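Local coordinates for protein cytosol aminopeptidase (Coxiella burnetii, PDB 3IJ3) that probably removes amino acids from the N-termini of peptides as a manganese-dependent metalloaminopeptidase of the M17 family, at residues Val248-Cys253 and Lys271-Gly276. Residues are numbered along the deposited sequence; the frame is centred on the assembly and turned at random.
Sequences VGKGVC and KKDMGG. With LI (lithium ion), chain C; SO4 (sulfate ion), chain D.
Lys250 and Asp273 meet at the metal site, joined by a salt bridge in which NZ of Lys250 faces both carboxylate oxygens of Asp273, 3.0 Å from OD1 and 3.0 Å from OD2. Both hydrogen bonds are weak, as would be expected of an ammonium spread over several acceptors. An all-anti lysine chain, CG anti to the backbone N (chi1 174°), carries the charge from the break in strand 244-252 to the carboxylate. There NZ also donates to O3 of the sulfate and to the carbonyl of Thr359.

The carboxylate divides its work: OD2 of Asp273 binds the lithium ion at 1.9 Å, while OD1 accepts a hydrogen bond from the hydroxyl of Thr359, which steadies the group's rotation. Asp255, Glu334 and water 2 also belong to this site, and the water donates to the sulfate O1. Asp273 lies just before the N-cap residue Met274, and its CB points toward 248-253, which brings the carboxylate to the metal.

Backbone contacts join the two segments. Val252 N donates a weak hydrogen bond to Asp273 O (3.3 Å, 133° at the hydrogen), and CA of Met274 directs its hydrogen at Lys250 O over 3.4 Å. Water 1 extends the join, giving a proton to Lys250 O and taking one from Gly276 N in the first turn of helix 275-289. Gly249 CA lies 3.6 Å from Gly276 O, a closeness that the lack of a side chain on Gly249 permits.

Van der Waals contacts flank the site. Val252 lies alongside Asp273, its CG1 3.8 Å from OD2, whereas CG of Met274 makes a loose apolar contact with SG of Cys253.

A lysine beside a metal-bound carboxylate recalls the active site of M17 aminopeptidases; here Lys250 links that carboxylate to a sulfate, probably from the crystallisation liquor and also held by Arg336 and Gly335, consistent with a place for an anionic group next to the metal.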
ATOM      1  N   VAL A 248     -17.631 -23.994 -23.727  1.00 16.13           N
ATOM      2  CA  VAL A 248     -16.523 -23.085 -23.859  1.00 15.76           C
ATOM      3  C   VAL A 248     -15.804 -22.976 -22.518  1.00 15.89           C
ATOM      4  O   VAL A 248     -16.428 -22.822 -21.469  1.00 16.40           O
ATOM      5  CB  VAL A 248     -17.016 -21.728 -24.320  1.00 16.93           C
ATOM      6  CG1 VAL A 248     -15.819 -20.729 -24.457  1.00 19.24           C
ATOM      7  CG2 VAL A 248     -17.799 -21.834 -25.642  1.00 17.70           C
ATOM      8  N   GLY A 249     -14.478 -23.087 -22.525  1.00 15.61           N
ATOM      9  CA  GLY A 249     -13.725 -22.983 -21.288  1.00 15.58           C
ATOM     10  C   GLY A 249     -12.474 -22.111 -21.359  1.00 16.11           C
ATOM     11  O   GLY A 249     -11.687 -22.219 -22.285  1.00 15.85           O
ATOM     12  N   LYS A 250     -12.308 -21.253 -20.360  1.00 14.68           N
ATOM     13  CA  LYS A 250     -11.162 -20.351 -20.271  1.00 16.03           C
ATOM     14  C   LYS A 250      -9.890 -21.124 -19.936  1.00 16.16           C
ATOM     15  O   LYS A 250      -9.751 -21.657 -18.832  1.00 15.44           O
ATOM     16  CB  LYS A 250     -11.441 -19.276 -19.223  1.00 16.42           C
ATOM     17  CG  LYS A 250     -10.253 -18.332 -18.907  1.00 15.91           C
ATOM     18  CD  LYS A 250     -10.601 -17.428 -17.733  1.00 18.23           C
ATOM     19  CE  LYS A 250      -9.362 -16.784 -17.112  1.00 19.30           C
ATOM     20  NZ  LYS A 250      -9.727 -16.007 -15.863  1.00 20.19           N
ATOM     21  N   GLY A 251      -8.950 -21.151 -20.885  1.00 15.86           N
ATOM     22  CA  GLY A 251      -7.695 -21.862 -20.735  1.00 14.93           C
ATOM     23  C   GLY A 251      -6.496 -20.962 -20.519  1.00 15.26           C
ATOM     24  O   GLY A 251      -5.511 -21.069 -21.244  1.00 15.97           O
ATOM     25  N   VAL A 252      -6.547 -20.094 -19.509  1.00 14.99           N
ATOM     26  CA  VAL A 252      -5.382 -19.217 -19.222  1.00 13.55           C
ATOM     27  C   VAL A 252      -4.460 -20.057 -18.337  1.00 15.24           C
ATOM     28  O   VAL A 252      -4.646 -20.162 -17.119  1.00 15.69           O
ATOM     29  CB  VAL A 252      -5.811 -17.900 -18.582  1.00 14.82           C
ATOM     30  CG1 VAL A 252      -4.610 -17.038 -18.204  1.00 14.96           C
ATOM     31  CG2 VAL A 252      -6.696 -17.133 -19.560  1.00 15.31           C
ATOM     32  N   CYS A 253      -3.469 -20.674 -18.973  1.00 15.80           N
ATOM     33  CA  CYS A 253      -2.557 -21.617 -18.306  1.00 15.70           C
ATOM     34  C   CYS A 253      -1.767 -21.017 -17.157  1.00 16.04           C
ATOM     35  O   CYS A 253      -1.452 -21.714 -16.174  1.00 15.99           O
ATOM     36  CB  CYS A 253      -1.689 -22.312 -19.339  1.00 15.82           C
ATOM     37  SG  CYS A 253      -2.739 -23.376 -20.437  1.00 20.11           S
ATOM     38  N   LYS A 271      -1.758 -20.933 -11.643  1.00 15.13           N
ATOM     39  CA  LYS A 271      -1.733 -22.135 -12.494  1.00 15.35           C
ATOM     40  C   LYS A 271      -3.197 -22.604 -12.661  1.00 14.60           C
ATOM     41  O   LYS A 271      -3.517 -23.348 -13.587  1.00 15.17           O
ATOM     42  CB  LYS A 271      -0.886 -23.255 -11.874  1.00 15.43           C
ATOM     43  CG  LYS A 271      -1.444 -23.878 -10.598  1.00 14.97           C
ATOM     44  CD  LYS A 271      -0.488 -24.924 -10.039  1.00 15.28           C
ATOM     45  CE  LYS A 271      -1.076 -25.593  -8.819  1.00 14.54           C
ATOM     46  NZ  LYS A 271      -0.260 -26.711  -8.218  1.00 14.02           N
ATOM     47  N   LYS A 272      -4.106 -22.172 -11.768  1.00 15.61           N
ATOM     48  CA  LYS A 272      -5.510 -22.617 -11.848  1.00 15.65           C
ATOM     49  C   LYS A 272      -6.365 -21.801 -12.764  1.00 16.42           C
ATOM     50  O   LYS A 272      -7.562 -22.105 -12.903  1.00 14.53           O
ATOM     51  CB  LYS A 272      -6.193 -22.640 -10.458  1.00 16.67           C
ATOM     52  CG  LYS A 272      -6.712 -21.285  -9.942  1.00 16.63           C
ATOM     53  CD  LYS A 272      -7.352 -21.453  -8.576  1.00 17.04           C
ATOM     54  CE  LYS A 272      -7.812 -20.133  -7.963  1.00 18.87           C
ATOM     55  NZ  LYS A 272      -8.912 -19.521  -8.769  1.00 17.47           N
ATOM     56  N   ASP A 273      -5.803 -20.789 -13.422  1.00 15.89           N
ATOM     57  CA  ASP A 273      -6.643 -19.941 -14.280  1.00 15.53           C
ATOM     58  C   ASP A 273      -7.098 -20.607 -15.599  1.00 15.56           C
ATOM     59  O   ASP A 273      -7.747 -19.974 -16.454  1.00 15.39           O
ATOM     60  CB  ASP A 273      -6.023 -18.564 -14.497  1.00 16.23           C
ATOM     61  CG  ASP A 273      -7.079 -17.458 -14.527  1.00 19.51           C
ATOM     62  OD1 ASP A 273      -8.125 -17.602 -13.842  1.00 18.77           O
ATOM     63  OD2 ASP A 273      -6.873 -16.461 -15.224  1.00 20.62           O
ATOM     64  N   MET A 274      -6.746 -21.873 -15.749  1.00 16.26           N
ATOM     65  CA  MET A 274      -7.241 -22.713 -16.841  1.00 16.01           C
ATOM     66  C   MET A 274      -8.303 -23.699 -16.315  1.00 15.28           C
ATOM     67  O   MET A 274      -8.693 -24.646 -17.007  1.00 14.19           O
ATOM     68  CB  MET A 274      -6.121 -23.472 -17.570  1.00 15.70           C
ATOM     69  CG  MET A 274      -5.067 -24.114 -16.752  1.00 15.86           C
ATOM     70  SD  MET A 274      -5.616 -25.248 -15.470  1.00 15.97           S
ATOM     71  CE  MET A 274      -6.196 -26.604 -16.496  1.00 15.91           C
ATOM     72  N   GLY A 275      -8.801 -23.454 -15.104  1.00 15.00           N
ATOM     73  CA  GLY A 275      -9.821 -24.315 -14.492  1.00 15.16           C
ATOM     74  C   GLY A 275     -11.100 -24.391 -15.301  1.00 13.82           C
ATOM     75  O   GLY A 275     -11.732 -25.427 -15.363  1.00 13.45           O
ATOM     76  N   GLY A 276     -11.451 -23.320 -15.993  1.00 13.48           N
ATOM     77  CA  GLY A 276     -12.658 -23.335 -16.810  1.00 14.96           C
ATOM     78  C   GLY A 276     -12.509 -24.302 -17.969  1.00 14.08           C
ATOM     79  O   GLY A 276     -13.448 -25.028 -18.325  1.00 14.23           O
TER
HETATM   80 LI    LI C 460      -7.105 -14.615 -15.600  1.00 14.02          LI
HETATM   81  S   SO4 D 461     -11.296 -12.467 -16.450  1.00 21.61           S
HETATM   82  O1  SO4 D 461      -9.841 -12.493 -16.523  1.00 20.88           O
HETATM   83  O2  SO4 D 461     -11.749 -11.698 -17.619  1.00 23.18           O
HETATM   84  O3  SO4 D 461     -11.738 -13.849 -16.448  1.00 23.14           O
HETATM   85  O4  SO4 D 461     -11.740 -11.785 -15.216  1.00 18.99           O
HETATM   86  O   HOH W   1     -10.622 -20.702 -16.300  1.00 17.88           O
HETATM   87  O   HOH W   2      -8.006 -13.146 -14.759  1.00 18.32           O